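Local coordinates for endo-beta-N-acetylglucosaminidase F1 (Bacteroides thetaiotaomicron VPI-5482, PDB 6TCV), which probably hydrolyses high-mannose N-glycans as an endo-beta-N-acetylglucosaminidase, cutting between the two core N-acetylglucosamines, acting on substrates such as Man9GlcNAc2Asn, at residues A[174-179]-A[221-226]; A[178-183]-A[231-236]; A[197-202]-A[240-245]. The protein carries 2 engineered substitutions. One frame throughout, in Å; residues are numbered along the deposited sequence. Where two conformers were deposited one is given.

The three contacts follow neighbouring parts of the barrel, and interactions 1 and 2 lie on the same side of the chain's centre. Interaction 3 is core: two adjacent parallel strands joined by backbone bonds and valine and leucine packing. Interaction 1 lies at the end of strand 169-175, a neighbour of strand 198-209 in the same sheet. It is also buried but borders the glycan: amides and carboxylates face the mannoses, and Val-176 packs on the helix behind them. Interaction 2 shares Asp-178 and Val-179 with interaction 1. It is buried and almost wholly apolar. Leu-233 packs on Leu-226 and Tyr-225 of interaction 1, and Leu-234 and Pro-181 pack on Leu-201 of interaction 3, so interaction 2 touches both.

Interaction 1: A[174-179]-A[221-226]; sequences FEVNDV and PNVQYL. With MAN (alpha-D-mannopyranose), chain B; MAN (alpha-D-mannopyranose), chain C; MAN (alpha-D-mannopyranose), chain D; BMA (beta-D-mannopyranose), chain E.
Asn-177 and Asn-222 meet through their side-chain amides beside the bound glycan. Asn-177 CB sits 3.8 Å from Asn-222 ND2. The next atom, Asn-177 CG, is placed anti to the backbone carbonyl carbon (chi1 -70°), and this sends the amide between Asn-222 and the sugars. Asn-177 CG lies 3.7 Å from C3 of the chain C mannose. Asn-177 OD1 then accepts a hydrogen bond from Asn-222 ND2 at 2.9 Å. The donor stands above the carbonyl plane, 45° out of it, and the two amide planes are 62° apart. Asn-177 ND2, the other tip atom, donates to O2 of the chain D mannose at 3.1 Å. Asn-177 therefore links the helix to the glycan. Asn-222 OD1 is held by Lys-439.

Asn-177 follows the end of strand 169-175, in a (beta/alpha)8 barrel of the kind found in GH18 hydrolases. In that fold the C-terminal strand ends and their loops form the substrate site. Glu-175 closes the strand with a carboxylate that takes three mannose hydroxyls: OE2 accepts from O2 of the beta-mannose (2.6 Å) and from O6 of the chain B mannose, and OE1 accepts from O6 of the chain D mannose. Away from the sugars, the contact is apolar. Val-176 CG1 meets Leu-226 CD1 at 3.6 Å, while Val-176 CG2 touches Val-223 CG2 at 3.8 Å.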
loop_
_atom_site.group_PDB
_atom_site.type_symbol
_atom_site.label_atom_id
_atom_site.label_comp_id
_atom_site.label_asym_id
_atom_site.label_seq_id
_atom_site.Cartn_x
_atom_site.Cartn_y
_atom_site.Cartn_z
ATOM N N PHE A 174 -2.504 9.725 -8.699
ATOM C CA PHE A 174 -3.126 10.308 -9.886
ATOM C C PHE A 174 -4.453 10.954 -9.533
ATOM O O PHE A 174 -5.303 10.331 -8.877
ATOM C CB PHE A 174 -3.432 9.239 -10.926
ATOM C CG PHE A 174 -2.237 8.765 -11.637
ATOM C CD1 PHE A 174 -1.727 9.460 -12.685
ATOM C CD2 PHE A 174 -1.547 7.639 -11.187
ATOM C CE1 PHE A 174 -0.546 9.026 -13.332
ATOM C CE2 PHE A 174 -0.358 7.225 -11.845
ATOM C CZ PHE A 174 0.108 7.909 -12.881
ATOM N N GLU A 175 -4.649 12.198 -9.987
ATOM C CA GLU A 175 -5.965 12.832 -9.943
ATOM C C GLU A 175 -6.760 12.244 -11.101
ATOM O O GLU A 175 -6.711 12.714 -12.232
ATOM C CB GLU A 175 -5.830 14.339 -10.051
ATOM C CG GLU A 175 -5.323 15.037 -8.812
ATOM C CD GLU A 175 -6.390 15.550 -7.852
ATOM O OE1 GLU A 175 -7.475 14.924 -7.755
ATOM O OE2 GLU A 175 -6.150 16.577 -7.202
ATOM N N VAL A 176 -7.465 11.145 -10.829
ATOM C CA VAL A 176 -8.126 10.387 -11.895
ATOM C C VAL A 176 -9.317 11.093 -12.482
ATOM O O VAL A 176 -9.845 10.642 -13.499
ATOM C CB VAL A 176 -8.446 8.952 -11.440
ATOM C CG1 VAL A 176 -7.185 8.199 -11.107
ATOM C CG2 VAL A 176 -9.462 8.901 -10.268
ATOM N N ASN A 177 -9.782 12.207 -11.895
ATOM C CA ASN A 177 -10.740 13.044 -12.575
ATOM C C ASN A 177 -10.187 13.481 -13.920
ATOM O O ASN A 177 -10.948 13.790 -14.866
ATOM C CB ASN A 177 -11.196 14.237 -11.756
ATOM C CG ASN A 177 -12.045 13.864 -10.612
ATOM O OD1 ASN A 177 -12.707 12.829 -10.592
ATOM N ND2 ASN A 177 -12.070 14.729 -9.626
ATOM N N ASP A 178 -8.842 13.624 -13.992
ATOM C CA ASP A 178 -8.229 14.233 -15.141
ATOM C C ASP A 178 -7.224 13.352 -15.880
ATOM O O ASP A 178 -7.141 13.452 -17.101
ATOM C CB ASP A 178 -7.410 15.525 -14.781
ATOM C CG ASP A 178 -8.218 16.608 -14.113
ATOM O OD1 ASP A 178 -9.419 16.634 -14.316
ATOM O OD2 ASP A 178 -7.587 17.554 -13.656
ATOM N N VAL A 179 -6.526 12.455 -15.205
ATOM C CA VAL A 179 -5.355 11.767 -15.755
ATOM C C VAL A 179 -5.524 10.269 -15.639
ATOM O O VAL A 179 -5.829 9.723 -14.565
ATOM C CB VAL A 179 -4.050 12.242 -15.069
ATOM C CG1 VAL A 179 -2.822 11.519 -15.624
ATOM C CG2 VAL A 179 -3.857 13.779 -15.292
ATOM N N PRO A 221 -18.066 9.662 -11.073
ATOM C CA PRO A 221 -18.117 8.943 -12.361
ATOM C C PRO A 221 -16.769 8.591 -12.946
ATOM O O PRO A 221 -16.639 7.575 -13.650
ATOM C CB PRO A 221 -18.898 9.886 -13.284
ATOM C CG PRO A 221 -19.745 10.706 -12.346
ATOM C CD PRO A 221 -18.863 10.906 -11.120
ATOM N N ASN A 222 -15.717 9.351 -12.662
ATOM C CA ASN A 222 -14.401 9.025 -13.163
ATOM C C ASN A 222 -13.800 7.833 -12.442
ATOM O O ASN A 222 -13.197 6.936 -13.074
ATOM C CB ASN A 222 -13.529 10.250 -13.016
ATOM C CG ASN A 222 -14.057 11.429 -13.781
ATOM O OD1 ASN A 222 -14.393 11.343 -14.968
ATOM N ND2 ASN A 222 -14.266 12.526 -13.069
ATOM N N VAL A 223 -13.905 7.805 -11.111
ATOM C CA VAL A 223 -13.461 6.652 -10.348
ATOM C C VAL A 223 -14.241 5.407 -10.770
ATOM O O VAL A 223 -13.660 4.334 -11.003
ATOM C CB VAL A 223 -13.572 6.939 -8.833
ATOM C CG1 VAL A 223 -13.251 5.725 -8.021
ATOM C CG2 VAL A 223 -12.658 8.060 -8.436
ATOM N N GLN A 224 -15.549 5.536 -10.860
ATOM C CA GLN A 224 -16.379 4.389 -11.203
ATOM C C GLN A 224 -16.020 3.859 -12.579
ATOM O O GLN A 224 -15.993 2.642 -12.792
ATOM C CB GLN A 224 -17.847 4.758 -11.097
ATOM C CG GLN A 224 -18.785 3.514 -11.195
ATOM C CD GLN A 224 -18.570 2.615 -9.986
ATOM O OE1 GLN A 224 -18.689 3.058 -8.852
ATOM N NE2 GLN A 224 -18.312 1.326 -10.215
ATOM N N TYR A 225 -15.723 4.753 -13.537
ATOM C CA TYR A 225 -15.360 4.311 -14.878
ATOM C C TYR A 225 -14.078 3.474 -14.829
ATOM O O TYR A 225 -13.972 2.443 -15.498
ATOM C CB TYR A 225 -15.125 5.524 -15.783
ATOM C CG TYR A 225 -14.940 5.109 -17.218
ATOM C CD1 TYR A 225 -13.690 4.802 -17.710
ATOM C CD2 TYR A 225 -16.025 5.075 -18.091
ATOM C CE1 TYR A 225 -13.527 4.432 -18.997
ATOM C CE2 TYR A 225 -15.841 4.732 -19.408
ATOM C CZ TYR A 225 -14.604 4.405 -19.838
ATOM O OH TYR A 225 -14.449 4.030 -21.171
ATOM N N LEU A 226 -13.064 3.888 -14.043
ATOM C CA LEU A 226 -11.850 3.094 -13.947
ATOM C C LEU A 226 -12.124 1.726 -13.360
ATOM O O LEU A 226 -11.608 0.724 -13.851
ATOM C CB LEU A 226 -10.800 3.782 -13.075
ATOM C CG LEU A 226 -10.081 4.999 -13.619
ATOM C CD1 LEU A 226 -9.173 5.587 -12.570
ATOM C CD2 LEU A 226 -9.329 4.614 -14.859
HETATM C C1 MAN B . -7.622 21.290 -8.644
HETATM C C2 MAN B . -8.482 21.467 -9.884
HETATM C C3 MAN B . -8.867 20.089 -10.429
HETATM C C4 MAN B . -7.583 19.301 -10.682
HETATM C C5 MAN B . -6.700 19.197 -9.439
HETATM C C6 MAN B . -5.327 18.577 -9.684
HETATM O O2 MAN B . -7.754 22.116 -10.931
HETATM O O3 MAN B . -9.668 20.187 -11.606
HETATM O O4 MAN B . -7.852 17.948 -11.051
HETATM O O5 MAN B . -6.459 20.528 -8.929
HETATM O O6 MAN B . -4.610 18.410 -8.462
HETATM C C1 MAN C . -15.799 14.892 -8.296
HETATM C C2 MAN C . -15.704 14.567 -9.781
HETATM C C3 MAN C . -15.195 15.775 -10.563
HETATM C C4 MAN C . -16.052 16.993 -10.260
HETATM C C5 MAN C . -16.024 17.224 -8.754
HETATM C C6 MAN C . -16.900 18.369 -8.322
HETATM O O2 MAN C . -17.000 14.150 -10.237
HETATM O O3 MAN C . -15.190 15.448 -11.941
HETATM O O4 MAN C . -15.526 18.151 -10.904
HETATM O O5 MAN C . -16.553 16.066 -8.098
HETATM O O6 MAN C . -16.703 18.635 -6.916
HETATM C C1 MAN D . -13.377 16.358 -6.118
HETATM C C2 MAN D . -14.461 15.315 -6.353
HETATM C C3 MAN D . -14.168 14.105 -5.482
HETATM C C4 MAN D . -12.758 13.575 -5.708
HETATM C C5 MAN D . -11.723 14.687 -5.565
HETATM C C6 MAN D . -10.342 14.272 -6.032
HETATM O O2 MAN D . -14.482 15.008 -7.765
HETATM O O3 MAN D . -15.092 13.064 -5.801
HETATM O O4 MAN D . -12.442 12.608 -4.709
HETATM O O5 MAN D . -12.103 15.810 -6.397
HETATM O O6 MAN D . -9.433 15.386 -5.932
HETATM C C1 BMA E . -6.750 19.619 -4.448
HETATM C C2 BMA E . -7.048 19.577 -5.935
HETATM C C3 BMA E . -7.898 20.767 -6.334
HETATM C C4 BMA E . -9.118 20.898 -5.425
HETATM C C5 BMA E . -8.721 20.823 -3.949
HETATM C C6 BMA E . -9.900 20.753 -3.013
HETATM O O2 BMA E . -7.804 18.378 -6.190
HETATM O O3 BMA E . -8.415 20.671 -7.661
HETATM O O4 BMA E . -9.778 22.158 -5.599
HETATM O O5 BMA E . -7.955 19.622 -3.713
HETATM O O6 BMA E . -10.712 19.623 -3.433
#

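Interaction 2: A[178-183]-A[231-236]; sequences DVNPLN and ETLLQP. With MAN (alpha-D-mannopyranose), chain B.
Leu-182, in a short 3-10 turn, and Leu-233, in a helix, bring the two backbones closest, with 6.4 Å between their CA atoms. The contact is packing on the outside of the (beta/alpha)8 barrel. It joins the loop after strand 169-175 to the short helices that lead into strand 243-249. The Leu-182 side chain lies across that of Leu-233 at about a right angle. With CG of Leu-182 anti to the carbonyl carbon (chi1 -71°), the side chain reaches over the Leu-233 peptide, and its two methyls take different partners. Leu-182 CD1 meets Leu-233 CD2 at 3.9 Å. Leu-182 CD2 lies over the Leu-233 carbonyl and reaches Pro-236 CB at 4.1 Å. Beside it the Pro-181 ring puts CG against Leu-234 CD2, 3.7 Å away; Pro-181 also touches Phe-174 and Leu-201.

Asn-180 shapes the loop from within. Its OD1 accepts from Leu-182 N at 2.9 Å, an Asx turn, and its ND2 is bonded to Lys-438 O. That amide also packs on Leu-233, with Asn-180 ND2 4.0 Å from Leu-233 CD2. The carbonyl of Leu-233 is buried under Leu-182 without a hydrogen-bond partner: Leu-182 CD2 lies 3.4 Å from Leu-233 O.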
loop_
_atom_site.group_PDB
_atom_site.type_symbol
_atom_site.label_atom_id
_atom_site.label_comp_id
_atom_site.label_asym_id
_atom_site.label_seq_id
_atom_site.Cartn_x
_atom_site.Cartn_y
_atom_site.Cartn_z
ATOM N N ASP A 178 -8.842 13.624 -13.992
ATOM C CA ASP A 178 -8.229 14.233 -15.141
ATOM C C ASP A 178 -7.224 13.352 -15.880
ATOM O O ASP A 178 -7.141 13.452 -17.101
ATOM C CB ASP A 178 -7.410 15.525 -14.781
ATOM C CG ASP A 178 -8.218 16.608 -14.113
ATOM O OD1 ASP A 178 -9.419 16.634 -14.316
ATOM O OD2 ASP A 178 -7.587 17.554 -13.656
ATOM N N VAL A 179 -6.526 12.455 -15.205
ATOM C CA VAL A 179 -5.355 11.767 -15.755
ATOM C C VAL A 179 -5.524 10.269 -15.639
ATOM O O VAL A 179 -5.829 9.723 -14.565
ATOM C CB VAL A 179 -4.050 12.242 -15.069
ATOM C CG1 VAL A 179 -2.822 11.519 -15.624
ATOM C CG2 VAL A 179 -3.857 13.779 -15.292
ATOM N N ASN A 180 -5.256 9.610 -16.767
ATOM C CA ASN A 180 -5.285 8.142 -16.856
ATOM C C ASN A 180 -4.103 7.542 -16.084
ATOM O O ASN A 180 -2.944 7.913 -16.347
ATOM C CB ASN A 180 -5.168 7.798 -18.340
ATOM C CG ASN A 180 -5.391 6.326 -18.661
ATOM O OD1 ASN A 180 -5.140 5.437 -17.818
ATOM N ND2 ASN A 180 -5.785 6.053 -19.890
ATOM N N PRO A 181 -4.341 6.630 -15.132
ATOM C CA PRO A 181 -3.232 6.038 -14.379
ATOM C C PRO A 181 -2.326 5.177 -15.212
ATOM O O PRO A 181 -1.225 4.851 -14.736
ATOM C CB PRO A 181 -3.944 5.241 -13.283
ATOM C CG PRO A 181 -5.303 4.874 -13.899
ATOM C CD PRO A 181 -5.662 6.103 -14.709
ATOM N N LEU A 182 -2.685 4.824 -16.434
ATOM C CA LEU A 182 -1.726 4.155 -17.305
ATOM C C LEU A 182 -0.499 5.009 -17.554
ATOM O O LEU A 182 0.544 4.450 -17.930
ATOM C CB LEU A 182 -2.384 3.728 -18.630
ATOM C CG LEU A 182 -3.383 2.556 -18.496
ATOM C CD1 LEU A 182 -3.974 2.317 -19.883
ATOM C CD2 LEU A 182 -2.821 1.280 -17.955
ATOM N N ASN A 183 -0.575 6.325 -17.318
ATOM C CA ASN A 183 0.599 7.205 -17.378
ATOM C C ASN A 183 1.691 6.801 -16.401
ATOM O O ASN A 183 2.819 7.271 -16.552
ATOM C CB ASN A 183 0.152 8.661 -17.228
ATOM C CG ASN A 183 -0.428 9.168 -18.483
ATOM O OD1 ASN A 183 0.219 9.198 -19.539
ATOM N ND2 ASN A 183 -1.690 9.583 -18.406
ATOM N N GLU A 231 -9.852 -4.051 -16.028
ATOM C CA GLU A 231 -8.999 -4.933 -16.806
ATOM C C GLU A 231 -8.203 -4.172 -17.844
ATOM O O GLU A 231 -7.045 -4.513 -18.087
ATOM C CB GLU A 231 -9.802 -6.067 -17.459
ATOM C CG GLU A 231 -10.412 -6.975 -16.374
ATOM C CD GLU A 231 -11.357 -8.042 -16.911
ATOM O OE1 GLU A 231 -11.535 -8.122 -18.133
ATOM O OE2 GLU A 231 -11.913 -8.814 -16.101
ATOM N N THR A 232 -8.760 -3.150 -18.473
ATOM C CA THR A 232 -7.985 -2.449 -19.488
ATOM C C THR A 232 -7.244 -1.242 -18.973
ATOM O O THR A 232 -6.265 -0.856 -19.612
ATOM C CB THR A 232 -8.826 -2.068 -20.667
ATOM O OG1 THR A 232 -9.875 -1.261 -20.225
ATOM C CG2 THR A 232 -9.477 -3.309 -21.294
ATOM N N LEU A 233 -7.675 -0.615 -17.877
ATOM C CA LEU A 233 -7.073 0.623 -17.417
ATOM C C LEU A 233 -6.275 0.524 -16.113
ATOM O O LEU A 233 -5.496 1.435 -15.826
ATOM C CB LEU A 233 -8.143 1.730 -17.283
ATOM C CG LEU A 233 -8.814 2.045 -18.608
ATOM C CD1 LEU A 233 -9.917 3.101 -18.341
ATOM C CD2 LEU A 233 -7.859 2.609 -19.633
ATOM N N LEU A 234 -6.364 -0.591 -15.372
ATOM C CA LEU A 234 -5.644 -0.733 -14.103
ATOM C C LEU A 234 -4.799 -2.001 -14.071
ATOM O O LEU A 234 -3.613 -1.960 -13.732
ATOM C CB LEU A 234 -6.610 -0.775 -12.905
ATOM C CG LEU A 234 -7.516 0.420 -12.797
ATOM C CD1 LEU A 234 -8.438 0.228 -11.589
ATOM C CD2 LEU A 234 -6.759 1.699 -12.634
ATOM N N GLN A 235 -5.344 -3.121 -14.493
ATOM C CA GLN A 235 -4.607 -4.384 -14.434
ATOM C C GLN A 235 -3.332 -4.382 -15.266
ATOM O O GLN A 235 -2.381 -5.101 -14.876
ATOM C CB GLN A 235 -5.522 -5.562 -14.794
ATOM C CG GLN A 235 -6.699 -5.745 -13.823
ATOM C CD GLN A 235 -6.344 -5.900 -12.359
ATOM O OE1 GLN A 235 -5.356 -6.536 -12.038
ATOM N NE2 GLN A 235 -7.076 -5.242 -11.474
ATOM N N PRO A 236 -3.209 -3.631 -16.382
ATOM C CA PRO A 236 -1.907 -3.635 -17.092
ATOM C C PRO A 236 -0.774 -3.154 -16.205
ATOM O O PRO A 236 0.376 -3.547 -16.405
ATOM C CB PRO A 236 -2.139 -2.703 -18.290
ATOM C CG PRO A 236 -3.641 -2.789 -18.523
ATOM C CD PRO A 236 -4.240 -2.896 -17.135
HETATM C C1 MAN B . -7.622 21.290 -8.644
HETATM C C2 MAN B . -8.482 21.467 -9.884
HETATM C C3 MAN B . -8.867 20.089 -10.429
HETATM C C4 MAN B . -7.583 19.301 -10.682
HETATM C C5 MAN B . -6.700 19.197 -9.439
HETATM C C6 MAN B . -5.327 18.577 -9.684
HETATM O O2 MAN B . -7.754 22.116 -10.931
HETATM O O3 MAN B . -9.668 20.187 -11.606
HETATM O O4 MAN B . -7.852 17.948 -11.051
HETATM O O5 MAN B . -6.459 20.528 -8.929
HETATM O O6 MAN B . -4.610 18.410 -8.462
#

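Interaction 3: A[197-202]-A[240-245]. With NAG (2-acetamido-2-deoxy-beta-D-glucopyranose), chain F.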
loop_
_atom_site.group_PDB
_atom_site.type_symbol
_atom_site.label_atom_id
_atom_site.label_comp_id
_atom_site.label_asym_id
_atom_site.label_seq_id
_atom_site.Cartn_x
_atom_site.Cartn_y
_atom_site.Cartn_z
ATOM N N ASP A 197 6.560 2.313 -7.719
ATOM C CA ASP A 197 6.199 1.005 -7.160
ATOM C C ASP A 197 4.728 0.941 -6.774
ATOM O O ASP A 197 4.117 -0.126 -6.848
ATOM C CB ASP A 197 7.028 0.746 -5.886
ATOM C CG ASP A 197 8.512 0.732 -6.141
ATOM O OD1 ASP A 197 9.090 1.793 -6.423
ATOM O OD2 ASP A 197 9.107 -0.382 -6.031
ATOM N N VAL A 198 4.180 2.059 -6.278
ATOM C CA VAL A 198 2.807 2.140 -5.765
ATOM C C VAL A 198 2.127 3.359 -6.356
ATOM O O VAL A 198 2.726 4.437 -6.386
ATOM C CB VAL A 198 2.816 2.228 -4.226
ATOM C CG1 VAL A 198 1.411 2.420 -3.692
ATOM C CG2 VAL A 198 3.505 1.013 -3.620
ATOM N N VAL A 199 0.904 3.181 -6.853
ATOM C CA VAL A 199 0.101 4.288 -7.366
ATOM C C VAL A 199 -1.263 4.297 -6.718
ATOM O O VAL A 199 -1.756 3.246 -6.310
ATOM C CB VAL A 199 -0.002 4.251 -8.898
ATOM C CG1 VAL A 199 1.378 4.181 -9.573
ATOM C CG2 VAL A 199 -0.892 3.148 -9.372
ATOM N N VAL A 200 -1.807 5.489 -6.544
ATOM C CA VAL A 200 -3.100 5.703 -5.910
ATOM C C VAL A 200 -4.075 6.321 -6.891
ATOM O O VAL A 200 -3.774 7.332 -7.547
ATOM C CB VAL A 200 -2.957 6.588 -4.670
ATOM C CG1 VAL A 200 -4.308 6.812 -4.001
ATOM C CG2 VAL A 200 -1.986 6.002 -3.683
ATOM N N LEU A 201 -5.281 5.753 -6.943
ATOM C CA LEU A 201 -6.397 6.332 -7.684
ATOM C C LEU A 201 -7.082 7.346 -6.791
ATOM O O LEU A 201 -7.867 6.976 -5.901
ATOM C CB LEU A 201 -7.353 5.234 -8.118
ATOM C CG LEU A 201 -6.685 4.030 -8.773
ATOM C CD1 LEU A 201 -7.752 2.972 -9.112
ATOM C CD2 LEU A 201 -5.849 4.391 -9.992
ATOM N N PHE A 202 -6.756 8.626 -6.982
ATOM C CA PHE A 202 -7.208 9.691 -6.071
ATOM C C PHE A 202 -8.389 10.387 -6.742
ATOM O O PHE A 202 -8.229 11.076 -7.751
ATOM C CB PHE A 202 -6.049 10.656 -5.819
ATOM C CG PHE A 202 -6.324 11.665 -4.720
ATOM C CD1 PHE A 202 -6.122 11.302 -3.395
ATOM C CD2 PHE A 202 -6.678 12.963 -5.015
ATOM C CE1 PHE A 202 -6.338 12.227 -2.400
ATOM C CE2 PHE A 202 -6.894 13.897 -4.036
ATOM C CZ PHE A 202 -6.701 13.538 -2.730
ATOM N N ARG A 240 2.712 -5.682 -14.403
ATOM C CA ARG A 240 4.111 -5.260 -14.412
ATOM C C ARG A 240 4.632 -5.026 -13.006
ATOM O O ARG A 240 5.774 -4.570 -12.828
ATOM C CB ARG A 240 4.308 -3.993 -15.245
ATOM C CG ARG A 240 4.033 -4.226 -16.712
ATOM C CD ARG A 240 4.122 -2.930 -17.502
ATOM N NE ARG A 240 3.815 -3.189 -18.904
ATOM C CZ ARG A 240 4.618 -2.969 -19.934
ATOM N NH1 ARG A 240 5.798 -2.460 -19.806
ATOM N NH2 ARG A 240 4.155 -3.228 -21.142
ATOM N N GLY A 241 3.860 -5.365 -11.981
ATOM C CA GLY A 241 4.362 -5.324 -10.626
ATOM C C GLY A 241 4.029 -4.067 -9.875
ATOM O O GLY A 241 4.442 -3.933 -8.716
ATOM N N VAL A 242 3.322 -3.120 -10.481
ATOM C CA VAL A 242 2.927 -1.893 -9.782
ATOM C C VAL A 242 1.748 -2.230 -8.861
ATOM O O VAL A 242 0.812 -2.944 -9.264
ATOM C CB VAL A 242 2.500 -0.825 -10.802
ATOM C CG1 VAL A 242 2.005 0.437 -10.140
ATOM C CG2 VAL A 242 3.639 -0.487 -11.747
ATOM N N LYS A 243 1.774 -1.695 -7.645
ATOM C CA LYS A 243 0.648 -1.875 -6.735
ATOM C C LYS A 243 -0.313 -0.708 -6.892
ATOM O O LYS A 243 0.089 0.458 -6.718
ATOM C CB LYS A 243 1.135 -1.952 -5.293
ATOM C CG LYS A 243 2.013 -3.153 -5.015
ATOM C CD LYS A 243 2.423 -3.195 -3.556
ATOM C CE LYS A 243 3.042 -4.540 -3.199
ATOM N NZ LYS A 243 4.240 -4.803 -3.998
ATOM N N VAL A 244 -1.587 -1.028 -7.179
ATOM C CA VAL A 244 -2.620 -0.038 -7.457
ATOM C C VAL A 244 -3.528 0.047 -6.243
ATOM O O VAL A 244 -4.198 -0.936 -5.897
ATOM C CB VAL A 244 -3.408 -0.363 -8.722
ATOM C CG1 VAL A 244 -4.531 0.659 -8.915
ATOM C CG2 VAL A 244 -2.497 -0.399 -9.932
ATOM N N LEU A 245 -3.566 1.206 -5.596
ATOM C CA LEU A 245 -4.366 1.414 -4.399
ATOM C C LEU A 245 -5.564 2.282 -4.733
ATOM O O LEU A 245 -5.476 3.223 -5.525
ATOM C CB LEU A 245 -3.583 2.126 -3.297
ATOM C CG LEU A 245 -2.198 1.594 -2.967
ATOM C CD1 LEU A 245 -1.611 2.262 -1.751
ATOM C CD2 LEU A 245 -2.202 0.092 -2.773
HETATM C C1 NAG F . -4.082 18.157 -0.473
HETATM C C2 NAG F . -4.839 16.920 -0.918
HETATM C C3 NAG F . -5.707 17.127 -2.161
HETATM C C4 NAG F . -5.439 18.487 -2.775
HETATM C C5 NAG F . -3.938 18.683 -2.864
HETATM C C6 NAG F . -3.516 19.944 -3.607
HETATM C C7 NAG F . -4.094 14.598 -0.580
HETATM C C8 NAG F . -2.979 13.604 -0.846
HETATM N N2 NAG F . -3.920 15.810 -1.099
HETATM O O3 NAG F . -7.088 17.025 -1.801
HETATM O O4 NAG F . -5.997 18.485 -4.100
HETATM O O5 NAG F . -3.370 18.791 -1.543
HETATM O O6 NAG F . -2.137 20.113 -3.532
HETATM O O7 NAG F . -5.095 14.317 0.091
#
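Val-198 and Leu-245 lie on one face of a pair of parallel strands, and Val-199 and Val-244 lie on the other. On the first face the side chains of Val-198 and Leu-245 slant across each other, with Val-198 CG1 3.6 Å from Leu-245 CD1. Val-198 CG1 is anti to the backbone N (chi1 176°), and this directs it at the leucine. Val-198 CG2 takes the other branch and rests on Lys-243 CB at 4.1 Å. Lys-243 NZ turns off to a salt bridge with Glu-38. Leu-245 also touches Leu-324 and Thr-326 of strand 324-329, so this face looks into the barrel.

On the other face Val-199 has two valine partners. Val-199 CG1 meets Val-242 CG1 at 3.8 Å, the side chains crossing near a right angle. Val-199 CG2 meets Val-244 CG2 at 3.9 Å. Leu-201 CD1 packs on Val-244 CG1 further along, and helix 235-238 adjoins Val-242 and Val-244.

Four backbone bonds set this register, among them Val-199 N to Lys-243 O and Leu-245 N to Val-199 O, both 2.8 Å. At the end of the segment the Phe-202 ring meets an N-acetylglucosamine of the glycan, Phe-202 CZ lying 3.3 Å from the sugar O7. Adjacent parallel strands joined through helices, with apolar side chains on both faces, are typical of a beta-alpha-beta unit in a (beta/alpha)8 barrel.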